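Local coordinates for protein predicted protease of the collagenase family (Methanopyrus kandleri, PDB 5D88) that binds zinc and is probably a peptidase of the U32 family, built as a TIM barrel, at residues 170-175 against 236-241; 205-210 against 221-226; 121-126 against 152-157. All blocks are in the same frame, centred on the assembly; numbering follows the deposited sequence.

Contact 1 (170-175 against 236-241)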
loop_
_atom_site.group_PDB
_atom_site.type_symbol
_atom_site.label_atom_id
_atom_site.label_comp_id
_atom_site.label_asym_id
_atom_site.label_seq_id
_atom_site.Cartn_x
_atom_site.Cartn_y
_atom_site.Cartn_z
ATOM N N SER A 170 -15.719 -4.441 -15.023
ATOM C CA SER A 170 -16.583 -5.196 -15.925
ATOM C C SER A 170 -16.969 -6.546 -15.342
ATOM O O SER A 170 -17.408 -7.431 -16.082
ATOM C CB SER A 170 -15.916 -5.410 -17.292
ATOM O OG SER A 170 -15.763 -4.203 -18.008
ATOM N N ASN A 171 -16.832 -6.724 -14.037
ATOM C CA ASN A 171 -16.947 -8.038 -13.415
ATOM C C ASN A 171 -18.285 -8.113 -12.683
ATOM O O ASN A 171 -18.397 -7.724 -11.520
ATOM C CB ASN A 171 -15.768 -8.295 -12.478
ATOM C CG ASN A 171 -15.663 -9.754 -12.077
ATOM O OD1 ASN A 171 -16.670 -10.432 -11.927
ATOM N ND2 ASN A 171 -14.446 -10.237 -11.896
ATOM N N GLU A 172 -19.302 -8.653 -13.366
ATOM C CA GLU A 172 -20.639 -8.673 -12.776
ATOM C C GLU A 172 -20.672 -9.523 -11.513
ATOM O O GLU A 172 -21.273 -9.129 -10.506
ATOM C CB GLU A 172 -21.665 -9.181 -13.787
ATOM C CG GLU A 172 -23.107 -9.138 -13.273
ATOM C CD GLU A 172 -23.589 -10.457 -12.656
ATOM O OE1 GLU A 172 -23.427 -11.526 -13.292
ATOM O OE2 GLU A 172 -24.149 -10.421 -11.534
ATOM N N GLU A 173 -20.028 -10.688 -11.548
ATOM C CA GLU A 173 -20.061 -11.610 -10.415
ATOM C C GLU A 173 -19.467 -10.967 -9.169
ATOM O O GLU A 173 -20.034 -11.056 -8.073
ATOM C CB GLU A 173 -19.291 -12.874 -10.780
ATOM C CG GLU A 173 -19.359 -14.010 -9.785
ATOM C CD GLU A 173 -18.350 -15.113 -10.112
ATOM O OE1 GLU A 173 -17.182 -15.005 -9.664
ATOM O OE2 GLU A 173 -18.713 -16.070 -10.834
ATOM N N GLU A 174 -18.308 -10.329 -9.316
ATOM C CA GLU A 174 -17.632 -9.791 -8.145
ATOM C C GLU A 174 -18.299 -8.510 -7.657
ATOM O O GLU A 174 -18.403 -8.284 -6.444
ATOM C CB GLU A 174 -16.151 -9.592 -8.455
ATOM C CG GLU A 174 -15.444 -10.940 -8.620
ATOM C CD GLU A 174 -13.947 -10.858 -8.907
ATOM O OE1 GLU A 174 -13.315 -9.818 -8.622
ATOM O OE2 GLU A 174 -13.398 -11.859 -9.418
ATOM N N VAL A 175 -18.797 -7.674 -8.565
ATOM C CA VAL A 175 -19.539 -6.508 -8.106
ATOM C C VAL A 175 -20.810 -6.951 -7.398
ATOM O O VAL A 175 -21.201 -6.375 -6.379
ATOM C CB VAL A 175 -19.826 -5.551 -9.275
ATOM C CG1 VAL A 175 -20.810 -4.454 -8.855
ATOM C CG2 VAL A 175 -18.517 -4.935 -9.759
ATOM N N GLU A 236 -12.195 -0.060 -19.891
ATOM C CA GLU A 236 -13.495 -0.653 -20.133
ATOM C C GLU A 236 -14.307 -0.629 -18.852
ATOM O O GLU A 236 -13.764 -0.708 -17.752
ATOM C CB GLU A 236 -13.326 -2.090 -20.619
ATOM C CG GLU A 236 -12.435 -2.218 -21.850
ATOM C CD GLU A 236 -13.186 -1.975 -23.148
ATOM O OE1 GLU A 236 -14.438 -1.943 -23.125
ATOM O OE2 GLU A 236 -12.527 -1.821 -24.199
ATOM N N VAL A 237 -15.626 -0.529 -18.993
ATOM C CA VAL A 237 -16.484 -0.519 -17.821
ATOM C C VAL A 237 -17.868 -0.983 -18.223
ATOM O O VAL A 237 -18.291 -0.805 -19.363
ATOM C CB VAL A 237 -16.526 0.889 -17.184
ATOM C CG1 VAL A 237 -17.017 1.897 -18.199
ATOM C CG2 VAL A 237 -17.382 0.874 -15.921
ATOM N N ARG A 238 -18.578 -1.557 -17.269
ATOM C CA ARG A 238 -19.985 -1.906 -17.410
ATOM C C ARG A 238 -20.757 -0.992 -16.461
ATOM O O ARG A 238 -20.909 -1.282 -15.270
ATOM C CB ARG A 238 -20.189 -3.382 -17.124
ATOM C CG ARG A 238 -19.758 -4.245 -18.310
ATOM C CD ARG A 238 -19.996 -5.703 -18.054
ATOM N NE ARG A 238 -21.419 -5.963 -17.888
ATOM C CZ ARG A 238 -21.927 -7.109 -17.452
ATOM N NH1 ARG A 238 -21.120 -8.112 -17.121
ATOM N NH2 ARG A 238 -23.244 -7.247 -17.339
ATOM N N GLU A 239 -21.228 0.140 -16.995
ATOM C CA GLU A 239 -21.771 1.179 -16.125
ATOM C C GLU A 239 -23.027 0.720 -15.420
ATOM O O GLU A 239 -23.322 1.201 -14.323
ATOM C CB GLU A 239 -22.082 2.445 -16.915
ATOM C CG GLU A 239 -20.866 3.162 -17.428
ATOM C CD GLU A 239 -21.207 4.526 -17.975
ATOM O OE1 GLU A 239 -22.403 4.908 -17.937
ATOM O OE2 GLU A 239 -20.273 5.221 -18.431
ATOM N N GLU A 240 -23.776 -0.199 -16.030
ATOM C CA GLU A 240 -25.015 -0.678 -15.433
ATOM C C GLU A 240 -24.779 -1.371 -14.096
ATOM O O GLU A 240 -25.738 -1.569 -13.342
ATOM C CB GLU A 240 -25.742 -1.622 -16.414
ATOM C CG GLU A 240 -25.084 -2.994 -16.648
ATOM C CD GLU A 240 -23.983 -2.985 -17.709
ATOM O OE1 GLU A 240 -23.520 -1.901 -18.123
ATOM O OE2 GLU A 240 -23.570 -4.084 -18.127
ATOM N N LEU A 241 -23.530 -1.739 -13.780
ATOM C CA LEU A 241 -23.235 -2.371 -12.501
ATOM C C LEU A 241 -23.084 -1.369 -11.377
ATOM O O LEU A 241 -23.009 -1.773 -10.213
ATOM C CB LEU A 241 -21.939 -3.188 -12.578
ATOM C CG LEU A 241 -21.792 -4.221 -13.707
ATOM C CD1 LEU A 241 -20.423 -4.930 -13.668
ATOM C CD2 LEU A 241 -22.905 -5.216 -13.588
HETATM O O HOH W 1 -13.226 -3.467 -17.223
#

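Contact 2 (205-210 against 221-226). With ZN (zinc ion), chain B.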
loop_
_atom_site.group_PDB
_atom_site.type_symbol
_atom_site.label_atom_id
_atom_site.label_comp_id
_atom_site.label_asym_id
_atom_site.label_seq_id
_atom_site.Cartn_x
_atom_site.Cartn_y
_atom_site.Cartn_z
ATOM N N ASN A 205 1.988 5.485 -2.987
ATOM C CA ASN A 205 2.567 5.930 -1.721
ATOM C C ASN A 205 3.509 7.103 -1.958
ATOM O O ASN A 205 3.500 8.085 -1.206
ATOM C CB ASN A 205 3.326 4.783 -1.043
ATOM C CG ASN A 205 2.421 3.774 -0.328
ATOM O OD1 ASN A 205 1.233 4.007 -0.072
ATOM N ND2 ASN A 205 3.027 2.650 0.054
ATOM N N LEU A 206 4.346 7.005 -2.993
ATOM C CA LEU A 206 5.286 8.074 -3.314
ATOM C C LEU A 206 4.554 9.374 -3.625
ATOM O O LEU A 206 4.893 10.431 -3.090
ATOM C CB LEU A 206 6.164 7.668 -4.498
ATOM C CG LEU A 206 7.199 8.711 -4.953
ATOM C CD1 LEU A 206 8.260 8.953 -3.896
ATOM C CD2 LEU A 206 7.812 8.269 -6.302
ATOM N N PHE A 207 3.563 9.330 -4.517
ATOM C CA PHE A 207 2.870 10.574 -4.843
ATOM C C PHE A 207 2.078 11.116 -3.647
ATOM O O PHE A 207 1.893 12.328 -3.533
ATOM C CB PHE A 207 1.957 10.378 -6.049
ATOM C CG PHE A 207 2.641 10.560 -7.355
ATOM C CD1 PHE A 207 3.520 9.605 -7.819
ATOM C CD2 PHE A 207 2.425 11.704 -8.107
ATOM C CE1 PHE A 207 4.161 9.762 -9.041
ATOM C CE2 PHE A 207 3.061 11.882 -9.347
ATOM C CZ PHE A 207 3.939 10.911 -9.808
ATOM N N SER A 208 1.583 10.241 -2.770
ATOM C CA SER A 208 0.875 10.682 -1.573
ATOM C C SER A 208 1.732 11.642 -0.774
ATOM O O SER A 208 1.226 12.606 -0.190
ATOM C CB SER A 208 0.505 9.483 -0.677
ATOM O OG SER A 208 -0.459 8.615 -1.272
ATOM N N HIS A 209 3.025 11.340 -0.684
ATOM C CA HIS A 209 3.966 12.176 0.046
ATOM C C HIS A 209 4.387 13.388 -0.770
ATOM O O HIS A 209 4.480 14.501 -0.245
ATOM C CB HIS A 209 5.197 11.354 0.415
ATOM C CG HIS A 209 5.008 10.467 1.593
ATOM N ND1 HIS A 209 5.193 10.901 2.886
ATOM C CD2 HIS A 209 4.692 9.157 1.677
ATOM C CE1 HIS A 209 4.974 9.897 3.720
ATOM N NE2 HIS A 209 4.680 8.826 3.010
ATOM N N ALA A 210 4.644 13.190 -2.058
ATOM C CA ALA A 210 5.111 14.290 -2.886
ATOM C C ALA A 210 4.117 15.441 -2.862
ATOM O O ALA A 210 4.488 16.601 -2.640
ATOM C CB ALA A 210 5.340 13.793 -4.310
ATOM N N ARG A 221 12.958 12.357 -14.313
ATOM C CA ARG A 221 14.118 12.660 -13.480
ATOM C C ARG A 221 14.154 11.919 -12.153
ATOM O O ARG A 221 15.221 11.450 -11.767
ATOM C CB ARG A 221 14.201 14.167 -13.200
ATOM C CG ARG A 221 14.516 14.991 -14.424
ATOM C CD ARG A 221 14.755 16.445 -14.080
ATOM N NE ARG A 221 15.435 17.099 -15.193
ATOM C CZ ARG A 221 14.820 17.533 -16.287
ATOM N NH1 ARG A 221 13.502 17.399 -16.416
ATOM N NH2 ARG A 221 15.526 18.100 -17.253
ATOM N N ASN A 222 13.045 11.819 -11.409
ATOM C CA ASN A 222 13.166 11.294 -10.049
ATOM C C ASN A 222 12.010 10.399 -9.599
ATOM O O ASN A 222 11.817 10.214 -8.382
ATOM C CB ASN A 222 13.324 12.450 -9.041
ATOM C CG ASN A 222 12.088 13.304 -8.939
ATOM O OD1 ASN A 222 11.199 13.233 -9.779
ATOM N ND2 ASN A 222 12.019 14.108 -7.898
ATOM N N ASN A 223 11.244 9.823 -10.523
ATOM C CA ASN A 223 10.265 8.799 -10.162
ATOM C C ASN A 223 10.841 7.435 -10.513
ATOM O O ASN A 223 10.915 7.098 -11.698
ATOM C CB ASN A 223 8.942 9.012 -10.888
ATOM C CG ASN A 223 7.914 7.912 -10.561
ATOM O OD1 ASN A 223 8.200 6.980 -9.818
ATOM N ND2 ASN A 223 6.716 8.045 -11.098
ATOM N N PRO A 224 11.266 6.629 -9.543
ATOM C CA PRO A 224 11.930 5.364 -9.886
ATOM C C PRO A 224 10.991 4.317 -10.448
ATOM O O PRO A 224 11.462 3.334 -11.042
ATOM C CB PRO A 224 12.534 4.918 -8.553
ATOM C CG PRO A 224 11.651 5.542 -7.515
ATOM C CD PRO A 224 11.180 6.843 -8.090
ATOM N N TYR A 225 9.692 4.489 -10.259
ATOM C CA TYR A 225 8.688 3.542 -10.718
ATOM C C TYR A 225 8.280 3.807 -12.157
ATOM O O TYR A 225 7.771 2.899 -12.819
ATOM C CB TYR A 225 7.464 3.602 -9.773
ATOM C CG TYR A 225 7.856 3.413 -8.326
ATOM C CD1 TYR A 225 8.430 2.229 -7.886
ATOM C CD2 TYR A 225 7.700 4.431 -7.404
ATOM C CE1 TYR A 225 8.849 2.074 -6.565
ATOM C CE2 TYR A 225 8.116 4.263 -6.083
ATOM C CZ TYR A 225 8.692 3.087 -5.686
ATOM O OH TYR A 225 9.100 2.929 -4.380
ATOM N N GLU A 226 8.545 5.011 -12.674
ATOM C CA GLU A 226 8.103 5.359 -14.027
ATOM C C GLU A 226 8.684 4.433 -15.094
ATOM O O GLU A 226 7.916 3.947 -15.947
ATOM C CB GLU A 226 8.441 6.839 -14.262
ATOM C CG GLU A 226 8.342 7.401 -15.687
ATOM C CD GLU A 226 6.931 7.538 -16.252
ATOM O OE1 GLU A 226 5.957 7.840 -15.522
ATOM O OE2 GLU A 226 6.826 7.375 -17.491
HETATM ZN ZN ZN B . 4.648 6.869 3.589
#

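Contact 3 (121-126 against 152-157)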
loop_
_atom_site.group_PDB
_atom_site.type_symbol
_atom_site.label_atom_id
_atom_site.label_comp_id
_atom_site.label_asym_id
_atom_site.label_seq_id
_atom_site.Cartn_x
_atom_site.Cartn_y
_atom_site.Cartn_z
ATOM N N ALA A 121 -8.765 7.471 0.892
ATOM C CA ALA A 121 -8.385 6.072 1.016
ATOM C C ALA A 121 -8.149 5.621 2.448
ATOM O O ALA A 121 -8.440 4.477 2.784
ATOM C CB ALA A 121 -7.123 5.807 0.212
ATOM N N ASP A 122 -7.589 6.476 3.287
ATOM C CA ASP A 122 -7.133 6.067 4.597
ATOM C C ASP A 122 -8.328 5.726 5.475
ATOM O O ASP A 122 -9.201 6.576 5.669
ATOM C CB ASP A 122 -6.301 7.210 5.172
ATOM C CG ASP A 122 -5.600 6.877 6.498
ATOM O OD1 ASP A 122 -5.954 5.922 7.185
ATOM O OD2 ASP A 122 -4.659 7.625 6.853
ATOM N N PRO A 123 -8.417 4.503 5.995
ATOM C CA PRO A 123 -9.540 4.126 6.865
ATOM C C PRO A 123 -9.744 5.047 8.055
ATOM O O PRO A 123 -10.876 5.241 8.537
ATOM C CB PRO A 123 -9.142 2.722 7.338
ATOM C CG PRO A 123 -8.142 2.234 6.438
ATOM C CD PRO A 123 -7.470 3.394 5.790
ATOM N N TYR A 124 -8.665 5.601 8.580
ATOM C CA TYR A 124 -8.821 6.493 9.721
ATOM C C TYR A 124 -9.548 7.770 9.314
ATOM O O TYR A 124 -10.379 8.286 10.073
ATOM C CB TYR A 124 -7.441 6.779 10.304
ATOM C CG TYR A 124 -7.392 7.674 11.504
ATOM C CD1 TYR A 124 -8.230 7.478 12.596
ATOM C CD2 TYR A 124 -6.462 8.699 11.573
ATOM C CE1 TYR A 124 -8.133 8.294 13.717
ATOM C CE2 TYR A 124 -6.378 9.522 12.679
ATOM C CZ TYR A 124 -7.209 9.309 13.742
ATOM O OH TYR A 124 -7.108 10.127 14.834
ATOM N N LEU A 125 -9.241 8.297 8.118
ATOM C CA LEU A 125 -9.952 9.470 7.623
ATOM C C LEU A 125 -11.420 9.168 7.379
ATOM O O LEU A 125 -12.278 10.025 7.612
ATOM C CB LEU A 125 -9.324 9.988 6.336
ATOM C CG LEU A 125 -8.341 11.113 6.525
ATOM C CD1 LEU A 125 -7.183 10.641 7.424
ATOM C CD2 LEU A 125 -7.888 11.553 5.159
ATOM N N VAL A 126 -11.724 7.986 6.835
ATOM C CA VAL A 126 -13.119 7.587 6.654
ATOM C C VAL A 126 -13.856 7.713 7.973
ATOM O O VAL A 126 -14.953 8.276 8.054
ATOM C CB VAL A 126 -13.203 6.143 6.111
ATOM C CG1 VAL A 126 -14.649 5.649 6.091
ATOM C CG2 VAL A 126 -12.602 6.046 4.703
ATOM N N TRP A 152 -17.164 -4.275 3.216
ATOM C CA TRP A 152 -17.951 -4.273 4.447
ATOM C C TRP A 152 -17.235 -3.510 5.561
ATOM O O TRP A 152 -17.865 -2.766 6.324
ATOM C CB TRP A 152 -18.253 -5.715 4.864
ATOM C CG TRP A 152 -19.153 -5.802 6.060
ATOM C CD1 TRP A 152 -20.523 -5.786 6.064
ATOM C CD2 TRP A 152 -18.752 -5.890 7.427
ATOM N NE1 TRP A 152 -20.988 -5.872 7.348
ATOM C CE2 TRP A 152 -19.921 -5.931 8.202
ATOM C CE3 TRP A 152 -17.519 -5.945 8.070
ATOM C CZ2 TRP A 152 -19.892 -6.028 9.589
ATOM C CZ3 TRP A 152 -17.496 -6.035 9.451
ATOM C CH2 TRP A 152 -18.672 -6.080 10.191
ATOM N N HIS A 153 -15.916 -3.665 5.668
ATOM C CA HIS A 153 -15.196 -2.926 6.691
ATOM C C HIS A 153 -15.202 -1.431 6.415
ATOM O O HIS A 153 -15.347 -0.635 7.357
ATOM C CB HIS A 153 -13.785 -3.483 6.821
ATOM C CG HIS A 153 -13.752 -4.804 7.542
ATOM N ND1 HIS A 153 -13.764 -4.898 8.921
ATOM C CD2 HIS A 153 -13.754 -6.080 7.084
ATOM C CE1 HIS A 153 -13.748 -6.169 9.278
ATOM N NE2 HIS A 153 -13.748 -6.908 8.182
ATOM N N PHE A 154 -15.064 -1.016 5.144
ATOM C CA PHE A 154 -15.119 0.418 4.873
ATOM C C PHE A 154 -16.514 0.980 5.137
ATOM O O PHE A 154 -16.651 2.108 5.635
ATOM C CB PHE A 154 -14.661 0.716 3.444
ATOM C CG PHE A 154 -13.188 0.936 3.314
ATOM C CD1 PHE A 154 -12.608 2.145 3.670
ATOM C CD2 PHE A 154 -12.373 -0.068 2.850
ATOM C CE1 PHE A 154 -11.250 2.345 3.531
ATOM C CE2 PHE A 154 -11.018 0.128 2.723
ATOM C CZ PHE A 154 -10.457 1.328 3.066
ATOM N N GLU A 155 -17.557 0.207 4.855
ATOM C CA GLU A 155 -18.910 0.634 5.198
ATOM C C GLU A 155 -19.053 0.819 6.702
ATOM O O GLU A 155 -19.602 1.826 7.174
ATOM C CB GLU A 155 -19.927 -0.389 4.683
ATOM C CG GLU A 155 -21.367 -0.060 5.078
ATOM C CD GLU A 155 -22.380 -1.062 4.531
ATOM O OE1 GLU A 155 -22.310 -2.256 4.900
ATOM O OE2 GLU A 155 -23.234 -0.652 3.715
ATOM N N ARG A 156 -18.550 -0.149 7.473
ATOM C CA ARG A 156 -18.649 -0.091 8.924
ATOM C C ARG A 156 -17.921 1.128 9.480
ATOM O O ARG A 156 -18.381 1.734 10.455
ATOM C CB ARG A 156 -18.101 -1.382 9.527
ATOM C CG ARG A 156 -18.349 -1.500 11.033
ATOM C CD ARG A 156 -17.838 -2.817 11.634
ATOM N NE ARG A 156 -16.496 -3.157 11.179
ATOM C CZ ARG A 156 -15.380 -2.626 11.666
ATOM N NH1 ARG A 156 -15.425 -1.718 12.638
ATOM N NH2 ARG A 156 -14.208 -3.001 11.174
ATOM N N LEU A 157 -16.820 1.528 8.846
ATOM C CA LEU A 157 -16.095 2.714 9.278
ATOM C C LEU A 157 -16.811 4.001 8.915
ATOM O O LEU A 157 -16.475 5.052 9.480
ATOM C CB LEU A 157 -14.695 2.741 8.674
ATOM C CG LEU A 157 -13.709 1.691 9.169
ATOM C CD1 LEU A 157 -12.488 1.767 8.261
ATOM C CD2 LEU A 157 -13.308 1.893 10.636
#

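Contact 1 (170-175 against 236-241)
Glu-240 OE2 is the most firmly held polar atom here, gripped by two nitrogens of one guanidinium. Arg-238 NE donates to Glu-240 OE2 over 2.9 Å in a nearly straight salt bridge, and NH2 adds a longer, more bent bond along the anti lone pair of the same oxygen. The oxygen lies in the guanidinium plane, so this side-on grip, together with the bend of the arginine chain at chi3 (63°), fixes how the flat group is turned. Leu-241 CD2 sits off-centre over one face of the guanidinium.

Against this unit comes the start of the helix 172-181. Arg-238 NH1 lies against the Glu-172 CB methylene at 3.5 Å, a van der Waals contact; Glu-172, bent at chi2, is hydrogen-bonded through OE2 to Ser-176 OG and makes no salt bridge with the arginine. Leu-241 carries the apolar part: CD1 rests on Glu-172 CA at 3.9 Å, CD2 meets Glu-172 CG at 3.9 Å, and CB lies beside Val-175 CG1 at 4.1 Å. At the other end, a water bridges Ser-170 OG (2.8 Å) and Glu-236 O (2.9 Å), to which it donates.

Asn-171 turns away from the loop, its CG anti to the backbone N, and its OD1 accepts from Glu-174 N at 3.1 Å. This is a classic side-chain N-cap, opening the helix between barrel strands 161-163 and 185-190 where the chain leading into strand 244-247 passes.

Contact 2 (205-210 against 221-226)
The Phe-207 ring receives Asn-223 ND2 at its edge, with CE1 3.7 Å from that nitrogen; ring and amide planes stand 68° apart. Pro-224 CG lies off-centre over one face of the neighbouring Tyr-225 ring, whose edge meets Leu-206 CD2, 4.0 Å from Tyr-225 CD2.

That one methyl does most of the joining. With CG anti to the backbone N (chi1 179°), Leu-206 reaches from the helix so that CD2 also meets Asn-223 OD1 at 3.8 Å and Pro-224 CD at 4.1 Å. Asn-223 is extended likewise and closes an Asx turn: OD1 accepts from Tyr-225 N at 2.9 Å, the donor above the carbonyl plane, while ND2 is hydrogen-bonded to Glu-203. An alanine here would lack both side-chain hydrogen bonds and the Phe-207 contact, and the turn would probably loosen.

Along the same helix, His-209 NE2 binds zinc at 2.0 Å; Cys-88 and the same two residues of the second subunit complete the site. His-209 ND1 is hydrogen-bonded to Glu-213, which would probably polarise the imidazole and strengthen it as a ligand. Tyr-225 OH is hydrogen-bonded to Asp-122 of the second subunit, but no hydrogen bond joins the segments, which meet by van der Waals contact.

Contact 3 (121-126 against 152-157)
Two neighbouring outer helices of the TIM barrel, 123-132 and 148-157, meet here through apolar side chains beside strand 136-139. Phe-154 leans across with its ring edge leading: CE1 lies 3.6 Å from Ala-121 O, and Val-126 CG2 reaches the same edge, 4.0 Å from CD1. Pro-123 CG stands 4.2 Å from Phe-154 CZ, while Pro-123 CB meets Leu-157 CD1 at 3.6 Å. The two branches of Val-126 divide the work, CG2 going to the phenyl ring and CG1, anti to the backbone N (chi1 173°), crossing Leu-157 CB at 3.9 Å.

In the beta/alpha repeat of such a barrel, each outer helix packs on the strands beneath it as well as on its neighbours; accordingly, Val-126 also touches Val-137 and Phe-154 touches Val-139. The first helix begins with Asp-122 as N-cap, its OD1 accepting from Tyr-124 N at 3.1 Å from above the carboxylate plane. Asp-122 OD2 is hydrogen-bonded to His-93. On the other helix, Arg-156 NH2 donates almost straight (170°) to His-153 ND1 at 3.0 Å, in the planes of both groups, and Trp-152 CE3 lies over the centre of the imidazole.

In the fold
Followed from the N terminus, the chain first closes contact 3, where 152-157 returns to 121-126 after strand 136-139 and joins two successive outer helices. Contact 1 opens later at 170-175 and closes only at 236-241, so it is in series with contact 3. Its long loop takes in strand 185-190 and helix 200-213, and contact 2 is nested inside it, 221-226 folding back on 205-210. None cross. Contact 1 ties the start of helix 172-181 to the approach to the last barrel strand, its centre about 31 Å from that of contact 2. Contacts 2 and 3, nearest atoms about 7 Å apart, both touch the second subunit.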